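Local structure of CCHC-type domain-containing protein (Trypanosoma brucei brucei, 7C4C) at residues T30-A35 against K85-L90; E43-T48 against R56-Q61; E95-F100 against G120-Q125; L154-G159 against A189-H194. The protein probably acts as a 3'-5' RNA exonuclease of the RNase D type, joining a metal-dependent nuclease domain to zinc knuckles that bind nucleotides. All coordinates share one frame; numbering follows the deposited sequence.

Overall arrangement
All four contacts fall within the 3'-5' exonuclease domain. Interactions 2 and 3 are backbone pairings of one mixed sheet, antiparallel at 43-48 with 56-61 and parallel at 95-100 with 120-125; strands 37-44 and 97-100 are neighbours in that sheet. Interaction 1 is apolar helix packing beside it, with a buried half and an exposed half, and it touches interaction 3 through Leu90 and Ile96. Interaction 4 is polar and metal-bound, tying a loop to helix 182-202. Interactions 2 and 4 share a manganese ion, bound by Glu43 from the sheet and Asp191 from the helix, although their centres are about 18 Å apart.

Interaction 1. Residues T30-A35 against K85-L90; sequences TSLQGA and KDMQSL
Leu32 and Leu90 form the tight part of this contact between the C-terminal end of helix 22-33 and helix 80-91. The methyl Leu90 CD1 lies 3.5 Å from Leu32 CB, pressing against the root of that side chain and not its branched end. It gets there because Leu90 swings CG to the side of its own carbonyl carbon, opposite the backbone N (chi1 177°), which carries the branch across the gap. Further out along the leucine, Leu32 CD1 meets the terminal methyl Met87 CE, of a selenomethionine, at 4.1 Å. The folds of the selenomethionine at chi2 and chi3 turn the end of its chain, CE with SE almost as near, toward Leu32 CD1. Strand 70-74 packs against these groups: Phe73 touches both Leu32 and Met87, and Phe71 touches Leu32. The arrangement is helix-on-sheet packing of the alpha/beta exonuclease fold, in which two helices of the domain share one hydrophobic layer against the strands. Toward solvent the contact becomes sparse. Gln33 lays its CG 3.8 Å from Leu90 CD1, the same methyl that meets Leu32 CB, and its chain then runs extended past the leucine. At the far end the amide approaches Ser89, but Gln33 NE2 and Ser89 OG are still 4.4 Å apart, too far for direct bonding. Asp86, on this same turn of helix 80-91, lies against His22 and Leu25 of helix 22-33, and with His22 and Lys26 belongs to a zinc site of the protein.

Interaction 2. Residues E43-T48 against R56-Q61; sequences EAFCTT and RISLVQ. With MN (manganese (II) ion), chain H; 5GP (guanosine-5'-monophosphate), chain N.
A classic beta bulge joins strands 37-44 and 57-64 within the nucleotide and manganese site: Ser58 and Leu59 both face Glu43. The carbonyl Glu43 O takes two backbone bonds, from Ser58 N and Leu59 N, each 3.0 Å long, while Glu43 N donates to Leu59 O at 2.9 Å. Two residues further on, Phe45 N bonds to Arg56 O. The Glu43 side chain turns beside its own backbone N (chi1 -61°) and bends again at chi2, which lets its two oxygens divide their work. OE1 binds manganese at 2.1 Å and receives a weak bond from Gln61 NE2, whose stronger partner is Ala188 O; OE2 accepts from O3' of the guanosine monophosphate at 2.7 Å. Ala44 completes the ribose grip, its N donating to O3' and its O accepting from O2' at 2.6 Å, so both sugar hydroxyls are held by adjoining backbone and carboxylate atoms. This is consistent with the paired strand end holding the sugar close to the metal, which also binds phosphate O2P. Over one face of the Phe45 ring, Arg56 CB sits 4.0 Å from the centroid in a CH-pi contact, and Ser58 CB lies at the edge. Helix 182-202 packs on this region through Tyr187 and Ala188, which touch Glu43, while Leu76 of helix 75-78 lies against Phe45 and Arg56.

Interaction 3. Residues E95-F100 against G120-Q125; sequences EIRKLF and GVLDLQ. With 5GP (guanosine-5'-monophosphate), chain P.
Leu122 meets two residues of the neighbouring strand along its length. Its CB lies 4.1 Å from Arg97 CD. CG then carries the branch along the same side as Arg97 and Leu99, and the methyl CD2 touches both, 3.8 Å from Arg97 CD and 3.8 Å from Leu99 CD2. Leu124, two residues later, crosses Leu99 at a slant and brings CD2 4.0 Å from Leu99 CD2, while the guanidinium of Arg97 continues to a salt bridge with Glu216. On the other face Val121 CG1 meets Phe100 CD1 at 3.5 Å. The backbones are held by alternating bonds: Lys98 N to Gly120 O, Leu122 N to Lys98 O, Phe100 N to Leu122 O, and finally Leu124 N to Phe100 O, 2.8 Å and nearly straight at 175°. That last bond passes the pairing into the first turn of helix 124-136, where Asp123 is N-cap. Lys98 curls back to give NZ to Ile96 O at 2.7 Å and to Glu119 O. From the helix, Gln125 NE2 donates to O2' of a second guanosine monophosphate at 2.8 Å. Strands 97-100 and 121-123, parallel and linked through helix 104-114, form a beta-alpha-beta unit at the edge of the exonuclease sheet.

Interaction 4. Residues L154-G159 against A189-H194; sequences LTRQEG and AGDVRH. With ZN (zinc ion), chain E; MN (manganese (II) ion), chain H.
Arg156 places CG on the side away from its backbone N (chi1 -175°) and stays extended as far as NE, reaching across to helix 182-202; Glu158, in contrast, bends at chi2 (86°) to bring its carboxylate up to His194. The zinc ion joins these last two: Glu158 OE2 and His194 NE2 each bind it at 2.2 Å, with the carboxylate and imidazole planes almost perpendicular at 86°. A water is a third ligand, and it accepts from Arg193 NH1, which also forms a salt bridge with Glu186. Gly190 leaves room for the carboxylate, its CA lying 3.9 Å from Glu158 OE2. The other nitrogen of the ring, His194 ND1, donates to a second water at 2.7 Å. This water also accepts from Arg156 NE and donates to Asp191 OD1 at 2.5 Å, linking three side chains through one oxygen in the plane of both the guanidinium and the imidazole. Arg156 NH2 makes a direct but weak salt bridge to the same Asp191 OD1, at 3.4 Å, and is bonded to Tyr187 OH as well. Asp191 OD2 is thus left to bind manganese, with Asp41 and Glu43 as further ligands. Since one carboxylate oxygen serves the metal and the other the arginine and water, the network probably fixes the rotation of Asp191 and couples the zinc site to the manganese site.

Interaction 1. Residues T30-A35 against K85-L90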
# COMPACT_ATOMS: atom_id res chain seq x y z
N THR A 30 15.58 -24.74 -5.90
CA THR A 30 14.63 -25.82 -5.68
C THR A 30 13.36 -25.30 -5.01
O THR A 30 12.26 -25.39 -5.56
CB THR A 30 15.26 -26.93 -4.84
OG1 THR A 30 16.40 -27.48 -5.52
CG2 THR A 30 14.26 -28.04 -4.59
N SER A 31 13.52 -24.70 -3.82
CA SER A 31 12.39 -24.13 -3.11
C SER A 31 11.57 -23.21 -4.02
O SER A 31 10.37 -23.44 -4.25
CB SER A 31 12.88 -23.37 -1.88
OG SER A 31 11.81 -22.66 -1.27
N LEU A 32 12.20 -22.20 -4.60
CA LEU A 32 11.47 -21.21 -5.38
C LEU A 32 10.70 -21.82 -6.56
O LEU A 32 9.68 -21.27 -6.99
CB LEU A 32 12.43 -20.14 -5.90
CG LEU A 32 13.14 -19.28 -4.87
CD1 LEU A 32 13.97 -18.18 -5.57
CD2 LEU A 32 12.13 -18.67 -3.92
N GLN A 33 11.16 -22.95 -7.10
CA GLN A 33 10.54 -23.47 -8.31
C GLN A 33 9.13 -24.00 -8.09
O GLN A 33 8.35 -24.06 -9.05
CB GLN A 33 11.42 -24.56 -8.92
CG GLN A 33 12.49 -23.97 -9.81
CD GLN A 33 13.45 -25.00 -10.32
OE1 GLN A 33 13.45 -26.15 -9.86
NE2 GLN A 33 14.28 -24.60 -11.28
N GLY A 34 8.78 -24.37 -6.87
CA GLY A 34 7.40 -24.73 -6.63
C GLY A 34 6.49 -23.55 -6.36
O GLY A 34 5.30 -23.74 -6.14
N ALA A 35 7.03 -22.34 -6.37
CA ALA A 35 6.25 -21.17 -5.98
C ALA A 35 5.21 -20.83 -7.05
O ALA A 35 5.37 -21.15 -8.22
CB ALA A 35 7.17 -19.97 -5.75
N LYS A 85 22.56 -18.41 -14.46
CA LYS A 85 22.46 -19.76 -15.02
C LYS A 85 21.40 -20.57 -14.29
O LYS A 85 20.66 -21.34 -14.91
CB LYS A 85 23.81 -20.47 -15.00
CG LYS A 85 24.70 -20.22 -16.23
CD LYS A 85 25.92 -21.16 -16.29
CE LYS A 85 27.01 -20.77 -15.27
NZ LYS A 85 28.30 -21.52 -15.43
N ASP A 86 21.26 -20.36 -12.99
CA ASP A 86 20.27 -21.10 -12.22
C ASP A 86 18.93 -20.38 -12.06
O ASP A 86 17.94 -21.04 -11.71
CB ASP A 86 20.85 -21.41 -10.84
CG ASP A 86 22.14 -22.14 -10.95
OD1 ASP A 86 22.41 -22.66 -12.05
OD2 ASP A 86 22.91 -22.19 -9.98
N MSE A 87 18.86 -19.09 -12.33
CA MSE A 87 17.65 -18.34 -12.00
C MSE A 87 16.84 -17.94 -13.22
O MSE A 87 15.69 -17.54 -13.08
CB MSE A 87 17.99 -17.08 -11.20
CG MSE A 87 18.39 -17.31 -9.74
SE MSE A 87 16.89 -17.85 -8.60
CE MSE A 87 15.87 -16.17 -8.54
N GLN A 88 17.43 -18.03 -14.41
CA GLN A 88 16.77 -17.41 -15.56
C GLN A 88 15.55 -18.20 -16.00
O GLN A 88 14.57 -17.60 -16.46
CB GLN A 88 17.76 -17.23 -16.71
CG GLN A 88 18.20 -18.49 -17.39
CD GLN A 88 18.95 -18.20 -18.68
OE1 GLN A 88 19.07 -17.04 -19.09
NE2 GLN A 88 19.45 -19.24 -19.33
N SER A 89 15.57 -19.52 -15.87
CA SER A 89 14.41 -20.30 -16.29
C SER A 89 13.21 -19.98 -15.41
O SER A 89 12.09 -19.80 -15.89
CB SER A 89 14.72 -21.78 -16.23
OG SER A 89 14.91 -22.17 -14.89
N LEU A 90 13.46 -19.90 -14.11
CA LEU A 90 12.42 -19.51 -13.17
C LEU A 90 11.99 -18.07 -13.40
O LEU A 90 10.80 -17.76 -13.35
CB LEU A 90 12.94 -19.73 -11.76
CG LEU A 90 12.14 -19.36 -10.54
CD1 LEU A 90 12.69 -20.21 -9.42
CD2 LEU A 90 12.33 -17.90 -10.20

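Interaction 2. Residues E43-T48 against R56-Q61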
# COMPACT_ATOMS: atom_id res chain seq x y z
N GLU A 43 19.00 -4.68 -4.26
CA GLU A 43 19.85 -3.66 -3.65
C GLU A 43 21.13 -3.54 -4.47
O GLU A 43 21.76 -4.56 -4.79
CB GLU A 43 20.19 -3.99 -2.19
CG GLU A 43 19.00 -4.10 -1.21
CD GLU A 43 18.09 -2.88 -1.16
OE1 GLU A 43 16.89 -3.09 -0.91
OE2 GLU A 43 18.56 -1.73 -1.37
N ALA A 44 21.52 -2.29 -4.79
CA ALA A 44 22.65 -2.03 -5.68
C ALA A 44 23.53 -0.91 -5.11
O ALA A 44 23.09 -0.13 -4.27
CB ALA A 44 22.19 -1.64 -7.09
N PHE A 45 24.77 -0.83 -5.61
CA PHE A 45 25.67 0.25 -5.22
C PHE A 45 25.03 1.60 -5.56
O PHE A 45 24.42 1.77 -6.62
CB PHE A 45 27.03 0.19 -5.93
CG PHE A 45 27.86 -1.04 -5.67
CD1 PHE A 45 27.33 -2.19 -5.09
CD2 PHE A 45 29.21 -1.05 -6.04
CE1 PHE A 45 28.12 -3.32 -4.88
CE2 PHE A 45 30.00 -2.17 -5.85
CZ PHE A 45 29.46 -3.30 -5.26
N CYS A 46 25.19 2.56 -4.66
CA CYS A 46 24.72 3.91 -4.93
C CYS A 46 25.65 4.60 -5.91
O CYS A 46 26.87 4.37 -5.91
CB CYS A 46 24.59 4.69 -3.62
SG CYS A 46 23.47 3.86 -2.44
N THR A 47 25.09 5.43 -6.76
CA THR A 47 25.87 6.10 -7.74
C THR A 47 26.14 7.54 -7.36
O THR A 47 25.33 8.19 -6.78
CB THR A 47 25.20 5.99 -9.12
OG1 THR A 47 24.06 6.84 -9.17
CG2 THR A 47 24.73 4.61 -9.33
N THR A 48 27.37 7.96 -7.61
CA THR A 48 27.86 9.32 -7.37
C THR A 48 27.20 10.32 -8.27
O THR A 48 26.98 11.45 -7.91
CB THR A 48 29.40 9.44 -7.50
OG1 THR A 48 29.79 9.89 -8.81
CG2 THR A 48 30.06 8.10 -7.23
N ARG A 56 25.87 -1.05 -9.63
CA ARG A 56 26.18 -2.47 -9.67
C ARG A 56 25.26 -3.26 -8.75
O ARG A 56 25.06 -2.90 -7.59
CB ARG A 56 27.63 -2.67 -9.25
CG ARG A 56 28.13 -4.07 -9.41
CD ARG A 56 29.63 -4.04 -9.33
NE ARG A 56 30.19 -5.37 -9.34
CZ ARG A 56 31.49 -5.62 -9.36
NH1 ARG A 56 32.36 -4.61 -9.38
NH2 ARG A 56 31.92 -6.87 -9.36
N ILE A 57 24.68 -4.35 -9.28
CA ILE A 57 23.79 -5.17 -8.48
C ILE A 57 24.59 -5.86 -7.38
O ILE A 57 25.65 -6.45 -7.64
CB ILE A 57 23.04 -6.18 -9.36
CG1 ILE A 57 21.88 -5.50 -10.10
CG2 ILE A 57 22.46 -7.30 -8.52
CD1 ILE A 57 21.48 -6.16 -11.42
N SER A 58 24.10 -5.78 -6.15
CA SER A 58 24.73 -6.41 -5.00
C SER A 58 23.90 -7.57 -4.48
O SER A 58 24.40 -8.69 -4.37
CB SER A 58 24.95 -5.34 -3.91
OG SER A 58 25.31 -5.92 -2.67
N LEU A 59 22.63 -7.32 -4.15
CA LEU A 59 21.71 -8.34 -3.68
C LEU A 59 20.47 -8.34 -4.55
O LEU A 59 20.01 -7.28 -4.99
CB LEU A 59 21.27 -8.14 -2.21
CG LEU A 59 22.27 -7.92 -1.09
CD1 LEU A 59 21.58 -7.77 0.27
CD2 LEU A 59 23.17 -9.09 -1.06
N VAL A 60 19.95 -9.54 -4.80
CA VAL A 60 18.59 -9.76 -5.28
C VAL A 60 17.87 -10.50 -4.17
O VAL A 60 18.31 -11.58 -3.75
CB VAL A 60 18.57 -10.57 -6.59
CG1 VAL A 60 17.15 -10.94 -6.96
CG2 VAL A 60 19.20 -9.77 -7.72
N GLN A 61 16.78 -9.92 -3.67
CA GLN A 61 16.01 -10.50 -2.57
C GLN A 61 14.77 -11.17 -3.13
O GLN A 61 14.11 -10.62 -4.02
CB GLN A 61 15.60 -9.44 -1.56
CG GLN A 61 16.75 -8.58 -1.04
CD GLN A 61 16.88 -7.28 -1.80
OE1 GLN A 61 17.57 -7.21 -2.81
NE2 GLN A 61 16.25 -6.24 -1.29
MN MN H . 14.93 -2.42 -1.44
P 5GP N . 14.61 0.10 -3.39
O1P 5GP N . 14.16 0.86 -2.16
O2P 5GP N . 14.59 -1.41 -3.24
O3P 5GP N . 14.01 0.59 -4.69
O5' 5GP N . 16.17 0.43 -3.54
C5' 5GP N . 16.93 -0.19 -4.56
C4' 5GP N . 18.25 0.49 -4.82
O4' 5GP N . 18.03 1.86 -5.26
C3' 5GP N . 19.19 0.64 -3.63
O3' 5GP N . 19.92 -0.54 -3.33
C2' 5GP N . 20.07 1.81 -4.05
O2' 5GP N . 21.06 1.38 -4.98
C1' 5GP N . 19.07 2.69 -4.79
N9 5GP N . 18.48 3.71 -3.90
C8 5GP N . 17.31 3.61 -3.25
N7 5GP N . 17.09 4.74 -2.54
C5 5GP N . 18.15 5.54 -2.76
C6 5GP N . 18.46 6.81 -2.30
O6 5GP N . 17.66 7.39 -1.53
N1 5GP N . 19.62 7.38 -2.70
C2 5GP N . 20.46 6.74 -3.53
N2 5GP N . 21.62 7.35 -3.90
N3 5GP N . 20.18 5.50 -3.99
C4 5GP N . 19.02 4.89 -3.62

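Interaction 3. Residues E95-F100 against G120-Q125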
# COMPACT_ATOMS: atom_id res chain seq x y z
N GLU A 95 4.35 -18.72 -15.65
CA GLU A 95 3.40 -19.29 -14.72
C GLU A 95 3.72 -18.97 -13.27
O GLU A 95 2.88 -19.20 -12.39
CB GLU A 95 3.30 -20.81 -14.92
CG GLU A 95 2.83 -21.20 -16.31
CD GLU A 95 1.59 -20.43 -16.76
OE1 GLU A 95 0.68 -20.20 -15.93
OE2 GLU A 95 1.53 -20.04 -17.95
N ILE A 96 4.91 -18.44 -12.98
CA ILE A 96 5.27 -18.00 -11.64
C ILE A 96 5.22 -16.47 -11.62
O ILE A 96 6.03 -15.81 -12.28
CB ILE A 96 6.66 -18.51 -11.23
CG1 ILE A 96 6.74 -20.02 -11.40
CG2 ILE A 96 6.96 -18.10 -9.79
CD1 ILE A 96 8.07 -20.61 -11.01
N ARG A 97 4.27 -15.91 -10.88
CA ARG A 97 4.13 -14.47 -10.81
C ARG A 97 5.33 -13.85 -10.10
O ARG A 97 5.77 -14.35 -9.06
CB ARG A 97 2.83 -14.11 -10.10
CG ARG A 97 2.64 -12.63 -9.89
CD ARG A 97 1.28 -12.29 -9.26
NE ARG A 97 0.17 -12.46 -10.19
CZ ARG A 97 -0.83 -13.33 -10.03
NH1 ARG A 97 -0.86 -14.12 -8.97
NH2 ARG A 97 -1.79 -13.40 -10.93
N LYS A 98 5.87 -12.77 -10.65
CA LYS A 98 6.95 -12.03 -10.01
C LYS A 98 6.39 -10.70 -9.52
O LYS A 98 5.96 -9.87 -10.33
CB LYS A 98 8.13 -11.79 -10.95
CG LYS A 98 8.37 -12.89 -11.98
CD LYS A 98 8.78 -14.18 -11.32
CE LYS A 98 9.24 -15.17 -12.37
NZ LYS A 98 8.31 -15.25 -13.53
N LEU A 99 6.42 -10.49 -8.21
CA LEU A 99 5.88 -9.29 -7.61
C LEU A 99 7.00 -8.29 -7.35
O LEU A 99 7.97 -8.60 -6.64
CB LEU A 99 5.13 -9.61 -6.32
CG LEU A 99 3.99 -10.63 -6.46
CD1 LEU A 99 3.94 -11.47 -5.20
CD2 LEU A 99 2.65 -9.97 -6.72
N PHE A 100 6.87 -7.10 -7.93
CA PHE A 100 7.74 -5.97 -7.64
C PHE A 100 6.92 -4.89 -6.98
O PHE A 100 5.68 -4.90 -7.02
CB PHE A 100 8.39 -5.42 -8.93
CG PHE A 100 9.34 -6.38 -9.59
CD1 PHE A 100 8.85 -7.45 -10.34
CD2 PHE A 100 10.72 -6.22 -9.48
CE1 PHE A 100 9.72 -8.34 -10.95
CE2 PHE A 100 11.59 -7.11 -10.09
CZ PHE A 100 11.08 -8.18 -10.82
N GLY A 120 5.73 -12.84 -16.46
CA GLY A 120 4.77 -12.96 -15.37
C GLY A 120 4.96 -11.94 -14.26
O GLY A 120 4.79 -12.28 -13.08
N VAL A 121 5.32 -10.73 -14.61
CA VAL A 121 5.61 -9.66 -13.66
C VAL A 121 4.32 -8.95 -13.30
O VAL A 121 3.44 -8.78 -14.16
CB VAL A 121 6.64 -8.68 -14.25
CG1 VAL A 121 6.93 -7.54 -13.31
CG2 VAL A 121 7.91 -9.44 -14.62
N LEU A 122 4.20 -8.54 -12.03
CA LEU A 122 3.07 -7.72 -11.56
C LEU A 122 3.63 -6.67 -10.61
O LEU A 122 4.24 -7.02 -9.59
CB LEU A 122 2.02 -8.57 -10.85
CG LEU A 122 0.94 -7.77 -10.15
CD1 LEU A 122 0.04 -7.18 -11.20
CD2 LEU A 122 0.12 -8.63 -9.19
N ASP A 123 3.44 -5.38 -10.94
CA ASP A 123 4.01 -4.30 -10.12
C ASP A 123 2.92 -3.79 -9.17
O ASP A 123 1.89 -3.26 -9.62
CB ASP A 123 4.56 -3.19 -11.02
CG ASP A 123 5.23 -2.04 -10.22
OD1 ASP A 123 5.30 -2.13 -8.98
OD2 ASP A 123 5.75 -1.10 -10.86
N LEU A 124 3.13 -3.96 -7.86
CA LEU A 124 2.04 -3.62 -6.93
C LEU A 124 1.91 -2.12 -6.68
O LEU A 124 0.81 -1.65 -6.38
CB LEU A 124 2.18 -4.33 -5.58
CG LEU A 124 2.26 -5.86 -5.69
CD1 LEU A 124 2.75 -6.45 -4.36
CD2 LEU A 124 0.93 -6.41 -6.07
N GLN A 125 3.00 -1.37 -6.77
CA GLN A 125 2.86 0.08 -6.78
C GLN A 125 1.96 0.50 -7.93
O GLN A 125 1.08 1.35 -7.77
CB GLN A 125 4.22 0.77 -6.90
CG GLN A 125 4.17 2.28 -6.72
CD GLN A 125 5.48 3.00 -7.05
OE1 GLN A 125 5.95 2.94 -8.18
NE2 GLN A 125 6.06 3.70 -6.07
P 5GP P . 7.28 9.85 -3.40
O1P 5GP P . 5.95 10.56 -3.37
O2P 5GP P . 8.29 10.48 -4.33
O3P 5GP P . 7.85 9.49 -2.04
O5' 5GP P . 6.96 8.43 -4.06
C5' 5GP P . 7.77 7.29 -3.78
C4' 5GP P . 7.91 6.39 -4.99
O4' 5GP P . 7.90 7.20 -6.20
C3' 5GP P . 9.20 5.57 -5.07
O3' 5GP P . 9.14 4.34 -4.37
C2' 5GP P . 9.41 5.41 -6.57
O2' 5GP P . 8.58 4.37 -7.08
C1' 5GP P . 8.90 6.75 -7.10
N9 5GP P . 9.96 7.78 -7.14
C8 5GP P . 9.82 9.05 -6.72
N7 5GP P . 10.98 9.72 -6.89
C5 5GP P . 11.87 8.86 -7.42
C6 5GP P . 13.20 8.98 -7.80
O6 5GP P . 13.77 10.08 -7.66
N1 5GP P . 13.84 7.92 -8.32
C2 5GP P . 13.23 6.74 -8.47
N2 5GP P . 13.89 5.67 -8.99
N3 5GP P . 11.93 6.59 -8.10
C4 5GP P . 11.23 7.64 -7.58

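Interaction 4. Residues L154-G159 against A189-H194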
# COMPACT_ATOMS: atom_id res chain seq x y z
N LEU A 154 0.24 -0.95 8.73
CA LEU A 154 1.56 -1.18 9.31
C LEU A 154 2.50 -0.02 8.99
O LEU A 154 2.42 0.61 7.93
CB LEU A 154 2.15 -2.49 8.80
CG LEU A 154 1.40 -3.69 9.39
CD1 LEU A 154 1.64 -4.94 8.58
CD2 LEU A 154 1.79 -3.89 10.85
N THR A 155 3.40 0.25 9.93
CA THR A 155 4.41 1.30 9.77
C THR A 155 5.70 0.70 9.22
O THR A 155 6.29 -0.19 9.84
CB THR A 155 4.67 1.99 11.11
OG1 THR A 155 3.43 2.48 11.64
CG2 THR A 155 5.64 3.15 10.94
N ARG A 156 6.14 1.20 8.06
CA ARG A 156 7.44 0.83 7.51
C ARG A 156 8.56 1.47 8.31
O ARG A 156 9.01 2.58 7.99
CB ARG A 156 7.55 1.23 6.03
CG ARG A 156 8.83 0.76 5.36
CD ARG A 156 9.04 1.33 3.96
NE ARG A 156 10.26 0.79 3.35
CZ ARG A 156 11.42 1.43 3.25
NH1 ARG A 156 11.54 2.68 3.71
NH2 ARG A 156 12.46 0.82 2.69
N GLN A 157 9.03 0.79 9.36
CA GLN A 157 10.01 1.38 10.27
C GLN A 157 11.45 1.29 9.76
O GLN A 157 12.34 1.87 10.39
CB GLN A 157 9.90 0.71 11.63
CG GLN A 157 8.56 0.96 12.28
CD GLN A 157 8.38 0.21 13.58
OE1 GLN A 157 8.44 -1.02 13.62
NE2 GLN A 157 8.15 0.96 14.67
N GLU A 158 11.69 0.59 8.64
CA GLU A 158 13.01 0.54 8.03
C GLU A 158 13.41 1.87 7.40
O GLU A 158 14.61 2.12 7.22
CB GLU A 158 13.09 -0.55 6.95
CG GLU A 158 12.86 -1.96 7.45
CD GLU A 158 11.39 -2.35 7.50
OE1 GLU A 158 10.52 -1.45 7.53
OE2 GLU A 158 11.10 -3.56 7.50
N GLY A 159 12.45 2.72 7.06
CA GLY A 159 12.76 4.05 6.55
C GLY A 159 13.45 4.95 7.56
O GLY A 159 14.04 5.96 7.17
N ALA A 189 15.76 -7.68 3.64
CA ALA A 189 14.68 -8.67 3.71
C ALA A 189 13.32 -8.00 3.83
O ALA A 189 12.34 -8.49 3.27
CB ALA A 189 14.92 -9.62 4.89
N GLY A 190 13.26 -6.87 4.54
CA GLY A 190 11.97 -6.24 4.81
C GLY A 190 11.24 -5.84 3.54
O GLY A 190 10.02 -5.99 3.44
N ASP A 191 11.98 -5.35 2.54
CA ASP A 191 11.34 -4.93 1.30
C ASP A 191 10.58 -6.08 0.65
O ASP A 191 9.41 -5.91 0.29
CB ASP A 191 12.38 -4.31 0.37
CG ASP A 191 12.70 -2.85 0.73
OD1 ASP A 191 12.46 -2.45 1.90
OD2 ASP A 191 13.19 -2.08 -0.13
N VAL A 192 11.19 -7.27 0.53
CA VAL A 192 10.44 -8.34 -0.15
C VAL A 192 9.32 -8.87 0.75
O VAL A 192 8.25 -9.25 0.25
CB VAL A 192 11.34 -9.49 -0.65
CG1 VAL A 192 12.00 -9.10 -1.96
CG2 VAL A 192 12.39 -9.87 0.38
N ARG A 193 9.54 -8.90 2.07
CA ARG A 193 8.45 -9.25 3.00
C ARG A 193 7.25 -8.32 2.81
O ARG A 193 6.10 -8.77 2.86
CB ARG A 193 8.91 -9.16 4.46
CG ARG A 193 9.86 -10.23 4.92
CD ARG A 193 9.91 -10.30 6.45
NE ARG A 193 11.15 -10.95 6.88
CZ ARG A 193 12.22 -10.29 7.34
NH1 ARG A 193 12.20 -8.96 7.44
NH2 ARG A 193 13.31 -10.97 7.68
N HIS A 194 7.50 -7.02 2.64
CA HIS A 194 6.38 -6.10 2.48
C HIS A 194 5.65 -6.37 1.18
O HIS A 194 4.42 -6.25 1.11
CB HIS A 194 6.85 -4.65 2.51
CG HIS A 194 7.52 -4.25 3.78
ND1 HIS A 194 8.54 -3.32 3.82
CD2 HIS A 194 7.30 -4.62 5.06
CE1 HIS A 194 8.93 -3.15 5.07
NE2 HIS A 194 8.19 -3.93 5.84
ZN ZN E . 9.28 -4.69 7.66
MN MN H . 14.93 -2.42 -1.44
O HOH W 1 9.99 -1.89 2.07
O HOH W 2 9.64 -7.01 7.81